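Local structure of tyrosyl-tRNA synthetase (Pyrococcus horikoshii, 2CYC) at the interface of chains A and B. The protein attaches tyrosine to its cognate tRNA, activating the amino acid with ATP to tyrosyl-AMP before transferring it to the tRNA acceptor end. Numbering follows the deposited sequence. Chains: chain A/B, tyrosyl-tRNA synthetase.

The interface of chains A and B. Residues chain A 78-79, 131, 164, 167, 171; chain B 135-136, 139.
The indole of A:Trp78 receives two apolar groups of chain B on one face. CG2, the methyl branch of B:Ile135, lies over the six-membered ring, 3.9 Å from its centroid, in a CH-pi contact. CD of B:Lys139 sits 3.4 Å above the indole plane but displaced toward the rim, nearly over NE1. The backbone of B:Asp136 passes the outer corner, with its N 4.0 Å from A:Trp78 CH2. B:Ile135 CD1 meets the second indole, A:Trp131, from one side of its plane, beyond the rim and 4.0 Å from CH2.

B:Ile135 thus divides its work between two branches. With chi1 at -64°, CG1 lies anti to the carbonyl carbon, which leaves CG2 anti to the backbone N and facing A:Trp78 and A:Ile79, whose CG1 is 3.5 Å from it; the side chains of the two isoleucines run nearly perpendicular to each other. The other branch carries CD1 between A:Ile79, A:Trp131 and A:Ile167, the CD1 atoms of A:Ile167 and B:Ile135 being 3.9 Å apart. With 82 Å² buried, B:Ile135 is a well-enclosed apolar plug.

B:Lys139 combines packing with a polar bond. CG rests against the methyl of A:Ala164, and bends at chi3 and chi4 carry the amine past the pyrrole side of the indole to the A:Trp78 main chain. NZ donates to A:Trp78 O at 3.2 Å. The C=O...N angle is bent, at 136°. The donor also tilts 28° out of the carbonyl plane. The acceptor lies near the C-terminal end of helix 74-79, where a positive amine would probably be favoured.

In this homodimer of a class I synthetase, helix 128-138 of B and the residue following it pack against helices 74-79, 128-138 and 164-178 of A. Helix 74-79 also carries A:His76, and helix 164-178 carries A:Tyr168, A:Gln172 and A:Asp175, all lining the tyrosine pocket, so dimerisation may help position that site. Two-fold symmetry repeats the contact with the chains exchanged.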
ATOM      1  N   TRP A  78      -1.432   8.548  11.973  1.00 19.14           N
ATOM      2  CA  TRP A  78       0.012   8.370  12.085  1.00 21.42           C
ATOM      3  C   TRP A  78       0.621   8.614  10.695  1.00 27.03           C
ATOM      4  O   TRP A  78       1.604   9.345  10.542  1.00 23.60           O
ATOM      5  CB  TRP A  78       0.287   6.946  12.584  1.00 19.44           C
ATOM      6  CG  TRP A  78       1.668   6.395  12.328  1.00 21.19           C
ATOM      7  CD1 TRP A  78       2.866   7.038  12.502  1.00 20.39           C
ATOM      8  CD2 TRP A  78       1.984   5.067  11.886  1.00 18.45           C
ATOM      9  NE1 TRP A  78       3.908   6.187  12.197  1.00 25.70           N
ATOM     10  CE2 TRP A  78       3.396   4.972  11.814  1.00 20.78           C
ATOM     11  CE3 TRP A  78       1.206   3.941  11.544  1.00 18.03           C
ATOM     12  CZ2 TRP A  78       4.056   3.796  11.409  1.00 22.39           C
ATOM     13  CZ3 TRP A  78       1.857   2.770  11.144  1.00 18.95           C
ATOM     14  CH2 TRP A  78       3.276   2.709  11.079  1.00 23.65           C
ATOM     15  N   ILE A  79       0.007   8.009   9.685  1.00 21.36           N
ATOM     16  CA  ILE A  79       0.444   8.158   8.301  1.00 22.96           C
ATOM     17  C   ILE A  79       0.341   9.615   7.872  1.00 24.54           C
ATOM     18  O   ILE A  79       1.221  10.144   7.184  1.00 23.12           O
ATOM     19  CB  ILE A  79      -0.442   7.315   7.359  1.00 18.16           C
ATOM     20  CG1 ILE A  79      -0.062   5.837   7.480  1.00 14.53           C
ATOM     21  CG2 ILE A  79      -0.329   7.828   5.925  1.00 12.34           C
ATOM     22  CD1 ILE A  79      -0.975   4.915   6.679  1.00 13.59           C
ATOM     23  N   TRP A 131      -5.439  -6.517   5.253  1.00 23.69           N
ATOM     24  CA  TRP A 131      -4.496  -6.032   4.247  1.00 20.96           C
ATOM     25  C   TRP A 131      -4.605  -6.770   2.921  1.00 20.22           C
ATOM     26  O   TRP A 131      -4.288  -6.217   1.854  1.00 17.56           O
ATOM     27  CB  TRP A 131      -3.070  -6.074   4.806  1.00 18.28           C
ATOM     28  CG  TRP A 131      -2.909  -5.023   5.873  1.00 14.80           C
ATOM     29  CD1 TRP A 131      -3.113  -5.172   7.221  1.00 15.45           C
ATOM     30  CD2 TRP A 131      -2.700  -3.625   5.656  1.00 13.87           C
ATOM     31  NE1 TRP A 131      -3.055  -3.946   7.850  1.00 16.80           N
ATOM     32  CE2 TRP A 131      -2.803  -2.981   6.911  1.00 16.55           C
ATOM     33  CE3 TRP A 131      -2.443  -2.852   4.522  1.00 11.74           C
ATOM     34  CZ2 TRP A 131      -2.657  -1.597   7.057  1.00 18.45           C
ATOM     35  CZ3 TRP A 131      -2.298  -1.471   4.670  1.00 16.46           C
ATOM     36  CH2 TRP A 131      -2.405  -0.862   5.926  1.00 14.92           C
ATOM     37  N   ALA A 164       3.487   6.193   1.946  1.00 17.74           N
ATOM     38  CA  ALA A 164       2.466   5.781   2.907  1.00 20.06           C
ATOM     39  C   ALA A 164       1.175   6.573   2.760  1.00 19.42           C
ATOM     40  O   ALA A 164       0.092   6.023   2.959  1.00 14.57           O
ATOM     41  CB  ALA A 164       2.994   5.905   4.348  1.00 15.99           C
ATOM     42  N   ILE A 167      -1.156   5.130   0.392  1.00 13.95           N
ATOM     43  CA  ILE A 167      -1.810   3.905   0.852  1.00 18.95           C
ATOM     44  C   ILE A 167      -3.089   4.259   1.628  1.00 15.85           C
ATOM     45  O   ILE A 167      -4.102   3.561   1.549  1.00 18.77           O
ATOM     46  CB  ILE A 167      -0.857   3.080   1.753  1.00 22.09           C
ATOM     47  CG1 ILE A 167       0.380   2.665   0.943  1.00 17.17           C
ATOM     48  CG2 ILE A 167      -1.587   1.848   2.315  1.00 17.15           C
ATOM     49  CD1 ILE A 167       1.452   1.986   1.772  1.00 17.70           C
ATOM     50  N   MET A 171      -6.772   2.297   2.319  1.00 19.64           N
ATOM     51  CA  MET A 171      -7.102   1.785   3.644  1.00 18.89           C
ATOM     52  C   MET A 171      -8.515   2.252   4.019  1.00 18.06           C
ATOM     53  O   MET A 171      -9.276   1.506   4.638  1.00 18.08           O
ATOM     54  CB  MET A 171      -6.100   2.302   4.683  1.00 16.59           C
ATOM     55  CG  MET A 171      -4.728   1.647   4.629  1.00 15.83           C
ATOM     56  SD  MET A 171      -3.528   2.571   5.624  1.00 19.51           S
ATOM     57  CE  MET A 171      -4.240   2.365   7.294  1.00 15.91           C
TER
ATOM     58  N   ILE B 135       4.026   0.066   6.292  1.00 17.26           N
ATOM     59  CA  ILE B 135       3.669   1.479   6.430  1.00 17.98           C
ATOM     60  C   ILE B 135       4.886   2.261   6.930  1.00 19.71           C
ATOM     61  O   ILE B 135       5.215   3.325   6.399  1.00 22.92           O
ATOM     62  CB  ILE B 135       2.496   1.681   7.433  1.00 20.79           C
ATOM     63  CG1 ILE B 135       1.223   1.013   6.906  1.00 26.23           C
ATOM     64  CG2 ILE B 135       2.238   3.160   7.642  1.00 17.39           C
ATOM     65  CD1 ILE B 135       0.774   1.532   5.544  1.00 32.04           C
ATOM     66  N   ASP B 136       5.549   1.720   7.946  1.00 19.14           N
ATOM     67  CA  ASP B 136       6.737   2.346   8.527  1.00 21.50           C
ATOM     68  C   ASP B 136       7.759   2.620   7.419  1.00 19.74           C
ATOM     69  O   ASP B 136       8.264   3.733   7.299  1.00 22.86           O
ATOM     70  CB  ASP B 136       7.337   1.436   9.621  1.00 16.32           C
ATOM     71  CG  ASP B 136       8.463   2.118  10.418  1.00 22.98           C
ATOM     72  OD1 ASP B 136       8.392   3.349  10.651  1.00 24.31           O
ATOM     73  OD2 ASP B 136       9.411   1.418  10.828  1.00 23.90           O
ATOM     74  N   LYS B 139       6.630   5.372   4.874  1.00 20.85           N
ATOM     75  CA  LYS B 139       6.685   6.755   5.347  1.00 23.11           C
ATOM     76  C   LYS B 139       8.074   7.322   5.073  1.00 23.62           C
ATOM     77  O   LYS B 139       8.282   8.529   5.171  1.00 28.33           O
ATOM     78  CB  LYS B 139       6.412   6.845   6.857  1.00 24.58           C
ATOM     79  CG  LYS B 139       4.959   6.651   7.270  1.00 29.28           C
ATOM     80  CD  LYS B 139       4.768   6.751   8.801  1.00 35.23           C
ATOM     81  CE  LYS B 139       5.149   8.122   9.374  1.00 29.12           C
ATOM     82  NZ  LYS B 139       4.306   9.240   8.857  1.00 30.50           N
TER